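Local coordinates for Rio2 kinase (PDB 4GYI), which acts on the maturing pre-40S ribosomal subunit in an ATPase-dependent role and probably phosphorylates serine and threonine residues of proteins, using magnesium, at residues G106-I111 and R337-S342; A160-A165 and D331-I336. All coordinates share one frame; numbering follows the deposited sequence. Where two conformers were deposited one is given.

Contact 1: G106-I111 and R337-S342; sequences GKESDI and REQQES. With ADP (adenosine-5'-diphosphate), chain B.
The phosphate-binding loop of the RIO kinase fold, the turn that leads into strand 109-115 and borders the ADP, meets the last turn of helix 326-341 where E108 faces Q339. Their CA atoms stand 7.9 Å apart, and the contact is slight: Q339 NE2 comes within 4.2 Å of E108 CB, a van der Waals approach of an amide to a methylene. Glutamine is long enough to span this gap while its OE1 accepts a hydrogen bond from G130 N, which fixes the amide. In one of the two conformers modelled for E108, its OE2 forms a salt bridge to R343.

On the nucleotide side the loop is closed by a hydrogen bond from G106 N to S109 O, and glycine suits the position because a side chain there would run into S109 O. S109 is small enough to sit beside the phosphates; with OG turned between its backbone N and carbonyl carbon (chi1 77°), the hydroxyl is placed to hydrogen-bond to ADP O1B, although the modelled 2.4 Å between OG and O1B is too short to be taken literally. I111, a strand residue, offers CD1 to the phosphate ester, 3.7 Å from ADP O5', and CG1 to the ribose. With an alanine here, CG1 and CD1 would be gone, and the O5' and O4' side of the nucleotide, together with V123 and K125, would probably lose this apolar cover. Within 337-342, S342 OG donates to E338 O, 2.7 Å away and almost in line with the carbonyl bond (161°).

Contact 2: A160-A165 and D331-I336; sequences AIKEFA and DLEAAI
The two helices come together at K162 and L332, whose CA atoms lie 9.1 Å apart, a separation bridged by side chains and not by backbone. On each side the main chain is regular helix, as I336 N to L332 O illustrates at 2.8 Å, so the backbone amides are used within their own helices and the contact falls to what projects from them.

K162 belongs to helix 149-172 and L332 to helix 326-341. The lysine leaves its helix with CG anti to the backbone N (chi1 178°), and the rest of its chain stays extended, so that its methylenes reach across the interface before the ammonium appears. With CG anti to the backbone N (chi1 -175°) and CD2 extended away from CA, L332 puts that methyl against the lysine chain: CD2 is 3.6 Å from K162 CD and 4.0 Å from K162 CB. The leucine meets the lysine chain at a slant, one methyl against an aliphatic shaft. Leucine fits because its branched end also touches A159 on the same partner helix; lysine fits because its shaft is apolar while its tip is not. That tip goes on past the leucine to donate a hydrogen bond to M262 O.

The next residue, E163, points elsewhere and forms a salt bridge with K125, which binds ADP, the lysine-glutamate pairing familiar from protein kinases.

E333 is near the ammonium, its OE1 4.4 Å from K162 NZ, too far for a salt bridge, and it is poorly ordered. OE1 is nonetheless buried without a modelled partner, so K162 probably offsets some of its charge through space, while L332 and the lysine methylenes supply the packing between the helices.

Following the chain from the N terminus, the phosphate-binding loop at 106-111 comes first, then helix 149-172 with 160-165. The chain next runs through the rest of the kinase domain and returns in the last modelled helix, 326-341. There 331-336 meets 160-165 and closes the inner loop, contact 2, with 165 residues between its segments. Immediately afterwards 337-342 meets 106-111, closing the outer loop, contact 1, with 225 residues between. Contact 2 is therefore nested inside contact 1, and successive parts of one helix serve both. Because both contacts use helix 326-341, it ties helix 149-172 to the loop and strand beside the nucleotide; their centres are about 12 Å apart.

Contact 1: G106-I111 and R337-S342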
ATOM      1  N   GLY A 106       1.788  -6.217  -9.079  1.00 47.96           N
ATOM      2  CA  GLY A 106       1.821  -4.870  -9.633  1.00 45.38           C
ATOM      3  C   GLY A 106       3.207  -4.248  -9.670  1.00 50.60           C
ATOM      4  O   GLY A 106       4.200  -4.870  -9.280  1.00 48.76           O
ATOM      5  N   LYS A 107       3.282  -3.008 -10.138  1.00 51.00           N
ATOM      6  CA  LYS A 107       4.573  -2.367 -10.302  1.00 57.13           C
ATOM      7  C   LYS A 107       5.095  -1.901  -8.955  1.00 52.30           C
ATOM      8  O   LYS A 107       6.309  -1.913  -8.718  1.00 46.99           O
ATOM      9  CB  LYS A 107       4.483  -1.190 -11.276  1.00 69.01           C
ATOM     10  CG  LYS A 107       4.005  -1.582 -12.671  1.00 89.06           C
ATOM     11  CD  LYS A 107       4.832  -2.740 -13.238  1.00 99.85           C
ATOM     12  CE  LYS A 107       4.375  -3.148 -14.638  1.00102.83           C
ATOM     13  NZ  LYS A 107       4.580  -2.066 -15.647  1.00102.62           N
ATOM     14  N   GLU A 108       4.173  -1.508  -8.076  1.00 36.06           N
ATOM     15  CA  GLU A 108       4.604  -1.024  -6.769  0.50 35.65           C
ATOM     16  C   GLU A 108       3.963  -1.742  -5.585  1.00 27.54           C
ATOM     17  O   GLU A 108       4.293  -1.463  -4.429  1.00 28.63           O
ATOM     18  CB  GLU A 108       4.473   0.504  -6.650  0.50 40.17           C
ATOM     19  CG  GLU A 108       3.190   1.091  -7.197  0.50 46.77           C
ATOM     20  CD  GLU A 108       3.444   2.051  -8.351  0.50 50.09           C
ATOM     21  OE1 GLU A 108       4.378   1.803  -9.136  0.50 53.92           O
ATOM     22  OE2 GLU A 108       2.722   3.059  -8.468  0.50 44.82           O
ATOM     23  N   SER A 109       3.104  -2.712  -5.855  1.00 32.27           N
ATOM     24  CA  SER A 109       2.512  -3.478  -4.760  1.00 38.10           C
ATOM     25  C   SER A 109       1.952  -4.805  -5.248  1.00 37.25           C
ATOM     26  O   SER A 109       1.715  -4.976  -6.435  1.00 36.09           O
ATOM     27  CB  SER A 109       1.400  -2.668  -4.084  1.00 40.92           C
ATOM     28  OG  SER A 109       0.225  -2.702  -4.880  1.00 45.55           O
ATOM     29  N   ASP A 110       1.757  -5.747  -4.330  1.00 31.18           N
ATOM     30  CA  ASP A 110       1.057  -6.988  -4.649  1.00 30.94           C
ATOM     31  C   ASP A 110      -0.325  -7.000  -3.981  1.00 29.72           C
ATOM     32  O   ASP A 110      -0.466  -6.635  -2.819  1.00 26.02           O
ATOM     33  CB  ASP A 110       1.862  -8.209  -4.187  1.00 31.70           C
ATOM     34  CG  ASP A 110       3.114  -8.444  -5.030  1.00 41.60           C
ATOM     35  OD1 ASP A 110       3.109  -8.072  -6.225  1.00 42.39           O
ATOM     36  OD2 ASP A 110       4.104  -9.000  -4.496  1.00 49.61           O
ATOM     37  N   ILE A 111      -1.345  -7.404  -4.723  1.00 25.97           N
ATOM     38  CA  ILE A 111      -2.699  -7.438  -4.195  1.00 28.44           C
ATOM     39  C   ILE A 111      -3.120  -8.897  -4.067  1.00 32.77           C
ATOM     40  O   ILE A 111      -3.098  -9.638  -5.041  1.00 39.47           O
ATOM     41  CB  ILE A 111      -3.679  -6.700  -5.123  1.00 34.93           C
ATOM     42  CG1 ILE A 111      -3.176  -5.290  -5.423  1.00 34.32           C
ATOM     43  CG2 ILE A 111      -5.072  -6.658  -4.514  1.00 34.88           C
ATOM     44  CD1 ILE A 111      -3.187  -4.366  -4.221  1.00 29.22           C
ATOM     45  N   ARG A 337       8.446   9.446  -5.306  1.00 46.55           N
ATOM     46  CA  ARG A 337       8.589  10.332  -6.450  1.00 47.08           C
ATOM     47  C   ARG A 337       9.487   9.635  -7.472  1.00 57.90           C
ATOM     48  O   ARG A 337       9.201   9.636  -8.667  1.00 61.55           O
ATOM     49  CB  ARG A 337       9.188  11.663  -6.006  1.00 51.55           C
ATOM     50  CG  ARG A 337       8.933  12.826  -6.951  1.00 67.26           C
ATOM     51  CD  ARG A 337       9.598  14.112  -6.449  1.00 74.12           C
ATOM     52  NE  ARG A 337      11.022  13.921  -6.178  1.00 82.12           N
ATOM     53  CZ  ARG A 337      11.602  14.112  -4.992  1.00 90.30           C
ATOM     54  NH1 ARG A 337      10.889  14.520  -3.947  1.00 89.24           N
ATOM     55  NH2 ARG A 337      12.905  13.897  -4.853  1.00 90.13           N
ATOM     56  N   GLU A 338      10.548   9.001  -6.978  1.00 54.59           N
ATOM     57  CA  GLU A 338      11.429   8.179  -7.806  1.00 54.03           C
ATOM     58  C   GLU A 338      10.676   7.057  -8.531  1.00 49.75           C
ATOM     59  O   GLU A 338      10.930   6.809  -9.696  1.00 49.54           O
ATOM     60  CB  GLU A 338      12.560   7.596  -6.951  1.00 62.40           C
ATOM     61  CG  GLU A 338      13.488   6.624  -7.667  1.00 70.60           C
ATOM     62  CD  GLU A 338      14.533   6.011  -6.729  1.00 81.31           C
ATOM     63  OE1 GLU A 338      15.607   5.591  -7.218  1.00 88.56           O
ATOM     64  OE2 GLU A 338      14.283   5.945  -5.505  1.00 71.53           O
ATOM     65  N   GLN A 339       9.761   6.375  -7.848  1.00 52.07           N
ATOM     66  CA  GLN A 339       8.980   5.314  -8.488  1.00 57.12           C
ATOM     67  C   GLN A 339       8.134   5.843  -9.641  1.00 58.47           C
ATOM     68  O   GLN A 339       8.158   5.288 -10.742  1.00 69.40           O
ATOM     69  CB  GLN A 339       8.054   4.610  -7.490  1.00 62.74           C
ATOM     70  CG  GLN A 339       8.752   3.894  -6.356  1.00 73.98           C
ATOM     71  CD  GLN A 339       9.108   2.454  -6.679  1.00 73.20           C
ATOM     72  OE1 GLN A 339      10.055   1.896  -6.111  1.00 49.90           O
ATOM     73  NE2 GLN A 339       8.347   1.840  -7.582  1.00 76.80           N
ATOM     74  N   GLN A 340       7.372   6.904  -9.385  1.00 61.62           N
ATOM     75  CA  GLN A 340       6.417   7.392 -10.380  1.00 65.42           C
ATOM     76  C   GLN A 340       7.099   8.182 -11.501  1.00 64.86           C
ATOM     77  O   GLN A 340       6.611   8.218 -12.628  1.00 68.80           O
ATOM     78  CB  GLN A 340       5.239   8.159  -9.730  1.00 65.64           C
ATOM     79  CG  GLN A 340       5.606   9.339  -8.824  1.00 75.41           C
ATOM     80  CD  GLN A 340       4.403   9.902  -8.039  1.00 75.41           C
ATOM     81  OE1 GLN A 340       3.417   9.200  -7.796  1.00 65.82           O
ATOM     82  NE2 GLN A 340       4.492  11.174  -7.640  1.00 71.13           N
ATOM     83  N   GLU A 341       8.246   8.779 -11.190  1.00 75.09           N
ATOM     84  CA  GLU A 341       9.023   9.539 -12.166  1.00 90.60           C
ATOM     85  C   GLU A 341       9.603   8.639 -13.256  1.00 98.95           C
ATOM     86  O   GLU A 341       9.886   9.094 -14.370  1.00102.34           O
ATOM     87  CB  GLU A 341      10.165  10.284 -11.471  1.00100.22           C
ATOM     88  CG  GLU A 341      10.777  11.407 -12.285  1.00119.07           C
ATOM     89  CD  GLU A 341       9.841  12.589 -12.421  1.00132.88           C
ATOM     90  OE1 GLU A 341       9.972  13.346 -13.411  1.00140.75           O
ATOM     91  OE2 GLU A 341       8.976  12.757 -11.534  1.00133.39           O
ATOM     92  N   SER A 342       9.783   7.363 -12.932  1.00 96.09           N
ATOM     93  CA  SER A 342      10.408   6.431 -13.864  1.00 99.97           C
ATOM     94  C   SER A 342       9.477   5.306 -14.328  1.00103.90           C
ATOM     95  O   SER A 342       9.934   4.221 -14.688  1.00105.63           O
ATOM     96  CB  SER A 342      11.688   5.860 -13.254  1.00 93.57           C
ATOM     97  OG  SER A 342      11.463   5.433 -11.923  1.00 78.14           O
TER
HETATM   98  PB  ADP B 401      -0.963  -0.244  -6.570  1.00 31.41           P
HETATM   99  O1B ADP B 401       0.012  -1.360  -6.857  1.00 36.05           O
HETATM  100  O2B ADP B 401      -1.455   0.588  -7.729  1.00 27.86           O
HETATM  101  O3B ADP B 401      -0.338   0.599  -5.370  1.00 36.17           O
HETATM  102  PA  ADP B 401      -3.714  -0.297  -5.691  1.00 30.97           P
HETATM  103  O1A ADP B 401      -3.872   0.797  -6.713  1.00 31.78           O
HETATM  104  O2A ADP B 401      -4.052   0.027  -4.242  1.00 32.16           O
HETATM  105  O3A ADP B 401      -2.226  -0.912  -5.788  1.00 31.53           O
HETATM  106  O5' ADP B 401      -4.540  -1.559  -6.219  1.00 34.30           O
HETATM  107  C5' ADP B 401      -4.244  -2.107  -7.510  1.00 27.03           C
HETATM  108  C4' ADP B 401      -5.496  -2.764  -8.089  1.00 33.41           C
HETATM  109  O4' ADP B 401      -6.016  -3.746  -7.175  1.00 32.80           O
HETATM  110  C3' ADP B 401      -6.662  -1.804  -8.329  1.00 37.85           C
HETATM  111  O3' ADP B 401      -6.612  -1.145  -9.599  1.00 39.65           O
HETATM  112  C2' ADP B 401      -7.875  -2.701  -8.209  1.00 44.93           C
HETATM  113  O2' ADP B 401      -8.022  -3.494  -9.393  1.00 43.80           O
HETATM  114  C1' ADP B 401      -7.448  -3.694  -7.158  1.00 40.80           C
HETATM  115  N9  ADP B 401      -7.819  -3.304  -5.784  1.00 36.94           N
HETATM  116  C8  ADP B 401      -6.993  -2.750  -4.876  1.00 32.64           C
HETATM  117  N7  ADP B 401      -7.622  -2.558  -3.687  1.00 29.53           N
HETATM  118  C5  ADP B 401      -8.878  -3.022  -3.850  1.00 27.83           C
HETATM  119  C6  ADP B 401     -10.077  -3.143  -3.003  1.00 27.24           C
HETATM  120  N6  ADP B 401     -10.047  -2.721  -1.722  1.00 27.04           N
HETATM  121  N1  ADP B 401     -11.184  -3.686  -3.549  1.00 36.53           N
HETATM  122  C2  ADP B 401     -11.224  -4.126  -4.827  1.00 30.82           C
HETATM  123  N3  ADP B 401     -10.172  -4.053  -5.653  1.00 35.82           N
HETATM  124  C4  ADP B 401      -9.001  -3.514  -5.227  1.00 32.71           C

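Contact 2: A160-A165 and D331-I336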
ATOM      1  N   ALA A 160       2.992   1.628   3.870  1.00 20.82           N
ATOM      2  CA  ALA A 160       1.800   0.960   4.415  1.00 27.77           C
ATOM      3  C   ALA A 160       1.215   1.737   5.594  1.00 32.09           C
ATOM      4  O   ALA A 160       0.012   1.897   5.685  1.00 27.84           O
ATOM      5  CB  ALA A 160       2.126  -0.493   4.846  1.00 20.46           C
ATOM      6  N   ILE A 161       2.077   2.216   6.486  1.00 28.52           N
ATOM      7  CA  ILE A 161       1.642   3.000   7.625  1.00 25.47           C
ATOM      8  C   ILE A 161       0.936   4.272   7.182  1.00 33.00           C
ATOM      9  O   ILE A 161      -0.145   4.609   7.691  1.00 32.08           O
ATOM     10  CB  ILE A 161       2.826   3.356   8.538  1.00 39.22           C
ATOM     11  CG1 ILE A 161       3.290   2.110   9.289  1.00 38.89           C
ATOM     12  CG2 ILE A 161       2.431   4.438   9.548  1.00 42.84           C
ATOM     13  CD1 ILE A 161       4.537   2.331  10.102  1.00 36.43           C
ATOM     14  N   LYS A 162       1.537   4.968   6.219  1.00 29.71           N
ATOM     15  CA  LYS A 162       0.950   6.179   5.665  1.00 33.70           C
ATOM     16  C   LYS A 162      -0.411   5.930   5.029  1.00 32.45           C
ATOM     17  O   LYS A 162      -1.388   6.626   5.334  1.00 32.94           O
ATOM     18  CB  LYS A 162       1.886   6.820   4.630  1.00 30.48           C
ATOM     19  CG  LYS A 162       1.287   8.075   3.979  1.00 41.12           C
ATOM     20  CD  LYS A 162       2.365   8.989   3.374  1.00 47.74           C
ATOM     21  CE  LYS A 162       1.762   9.965   2.369  1.00 49.52           C
ATOM     22  NZ  LYS A 162       2.781  10.731   1.603  1.00 44.88           N
ATOM     23  N   GLU A 163      -0.470   4.947   4.139  1.00 28.20           N
ATOM     24  CA  GLU A 163      -1.710   4.659   3.414  1.00 29.62           C
ATOM     25  C   GLU A 163      -2.833   4.277   4.375  1.00 33.36           C
ATOM     26  O   GLU A 163      -3.993   4.656   4.189  1.00 36.24           O
ATOM     27  CB  GLU A 163      -1.497   3.571   2.338  1.00 24.14           C
ATOM     28  CG  GLU A 163      -2.808   3.038   1.692  1.00 30.79           C
ATOM     29  CD  GLU A 163      -2.587   2.191   0.423  1.00 36.68           C
ATOM     30  OE1 GLU A 163      -1.675   1.342   0.406  1.00 37.22           O
ATOM     31  OE2 GLU A 163      -3.331   2.366  -0.571  1.00 38.54           O
ATOM     32  N   PHE A 164      -2.480   3.531   5.413  1.00 29.57           N
ATOM     33  CA  PHE A 164      -3.476   3.055   6.340  1.00 27.26           C
ATOM     34  C   PHE A 164      -4.034   4.238   7.134  1.00 34.51           C
ATOM     35  O   PHE A 164      -5.243   4.341   7.351  1.00 36.60           O
ATOM     36  CB  PHE A 164      -2.877   1.980   7.249  1.00 28.33           C
ATOM     37  CG  PHE A 164      -3.882   1.304   8.152  1.00 39.32           C
ATOM     38  CD1 PHE A 164      -4.676   0.271   7.675  1.00 37.61           C
ATOM     39  CD2 PHE A 164      -4.004   1.676   9.486  1.00 44.24           C
ATOM     40  CE1 PHE A 164      -5.591  -0.374   8.512  1.00 35.80           C
ATOM     41  CE2 PHE A 164      -4.917   1.040  10.323  1.00 39.47           C
ATOM     42  CZ  PHE A 164      -5.716   0.019   9.828  1.00 31.32           C
ATOM     43  N   ALA A 165      -3.152   5.151   7.529  1.00 32.97           N
ATOM     44  CA  ALA A 165      -3.567   6.319   8.292  1.00 34.92           C
ATOM     45  C   ALA A 165      -4.505   7.191   7.457  1.00 34.86           C
ATOM     46  O   ALA A 165      -5.492   7.723   7.960  1.00 33.38           O
ATOM     47  CB  ALA A 165      -2.352   7.113   8.725  1.00 30.80           C
ATOM     48  N   ASP A 331      11.799  10.706   3.402  1.00 41.25           N
ATOM     49  CA  ASP A 331      12.307   9.427   2.908  1.00 41.45           C
ATOM     50  C   ASP A 331      11.278   8.780   1.986  1.00 38.97           C
ATOM     51  O   ASP A 331      11.587   8.436   0.845  1.00 33.08           O
ATOM     52  CB  ASP A 331      12.654   8.489   4.066  1.00 42.77           C
ATOM     53  CG  ASP A 331      13.989   8.827   4.721  1.00 55.18           C
ATOM     54  OD1 ASP A 331      14.738   9.627   4.141  1.00 66.23           O
ATOM     55  OD2 ASP A 331      14.305   8.285   5.802  1.00 56.14           O
ATOM     56  N   LEU A 332      10.051   8.644   2.481  1.00 34.84           N
ATOM     57  CA  LEU A 332       8.979   8.040   1.704  1.00 36.95           C
ATOM     58  C   LEU A 332       8.674   8.820   0.427  1.00 37.53           C
ATOM     59  O   LEU A 332       8.652   8.234  -0.651  1.00 34.71           O
ATOM     60  CB  LEU A 332       7.704   7.898   2.531  1.00 33.79           C
ATOM     61  CG  LEU A 332       6.553   7.152   1.835  1.00 37.02           C
ATOM     62  CD1 LEU A 332       6.979   5.720   1.392  1.00 22.24           C
ATOM     63  CD2 LEU A 332       5.361   7.106   2.759  1.00 33.36           C
ATOM     64  N   GLU A 333       8.445  10.130   0.529  1.00 39.81           N
ATOM     65  CA  GLU A 333       8.149  10.911  -0.676  1.00 40.31           C
ATOM     66  C   GLU A 333       9.267  10.830  -1.714  1.00 37.37           C
ATOM     67  O   GLU A 333       9.006  10.744  -2.914  1.00 41.30           O
ATOM     68  CB  GLU A 333       7.783  12.370  -0.364  1.00 45.69           C
ATOM     69  CG  GLU A 333       7.283  13.140  -1.585  1.00 73.97           C
ATOM     70  CD  GLU A 333       6.249  12.363  -2.422  1.00 93.95           C
ATOM     71  OE1 GLU A 333       5.186  11.977  -1.880  1.00100.15           O
ATOM     72  OE2 GLU A 333       6.500  12.142  -3.631  1.00 93.80           O
ATOM     73  N   ALA A 334      10.515  10.816  -1.263  1.00 37.71           N
ATOM     74  CA  ALA A 334      11.602  10.683  -2.217  1.00 35.72           C
ATOM     75  C   ALA A 334      11.520   9.337  -2.935  1.00 32.79           C
ATOM     76  O   ALA A 334      11.631   9.271  -4.158  1.00 39.22           O
ATOM     77  CB  ALA A 334      12.955  10.870  -1.539  1.00 42.63           C
ATOM     78  N   ALA A 335      11.287   8.266  -2.185  1.00 31.90           N
ATOM     79  CA  ALA A 335      11.217   6.936  -2.790  1.00 28.14           C
ATOM     80  C   ALA A 335      10.049   6.860  -3.749  1.00 32.92           C
ATOM     81  O   ALA A 335      10.161   6.305  -4.848  1.00 40.63           O
ATOM     82  CB  ALA A 335      11.083   5.855  -1.726  1.00 24.90           C
ATOM     83  N   ILE A 336       8.927   7.425  -3.328  1.00 29.85           N
ATOM     84  CA  ILE A 336       7.725   7.438  -4.165  1.00 33.69           C
ATOM     85  C   ILE A 336       7.878   8.254  -5.434  1.00 37.07           C
ATOM     86  O   ILE A 336       7.502   7.801  -6.519  1.00 41.50           O
ATOM     87  CB  ILE A 336       6.492   7.891  -3.380  1.00 36.62           C
ATOM     88  CG1 ILE A 336       5.953   6.708  -2.568  1.00 40.10           C
ATOM     89  CG2 ILE A 336       5.411   8.413  -4.312  1.00 40.18           C
ATOM     90  CD1 ILE A 336       4.729   7.044  -1.725  1.00 41.87           C
TER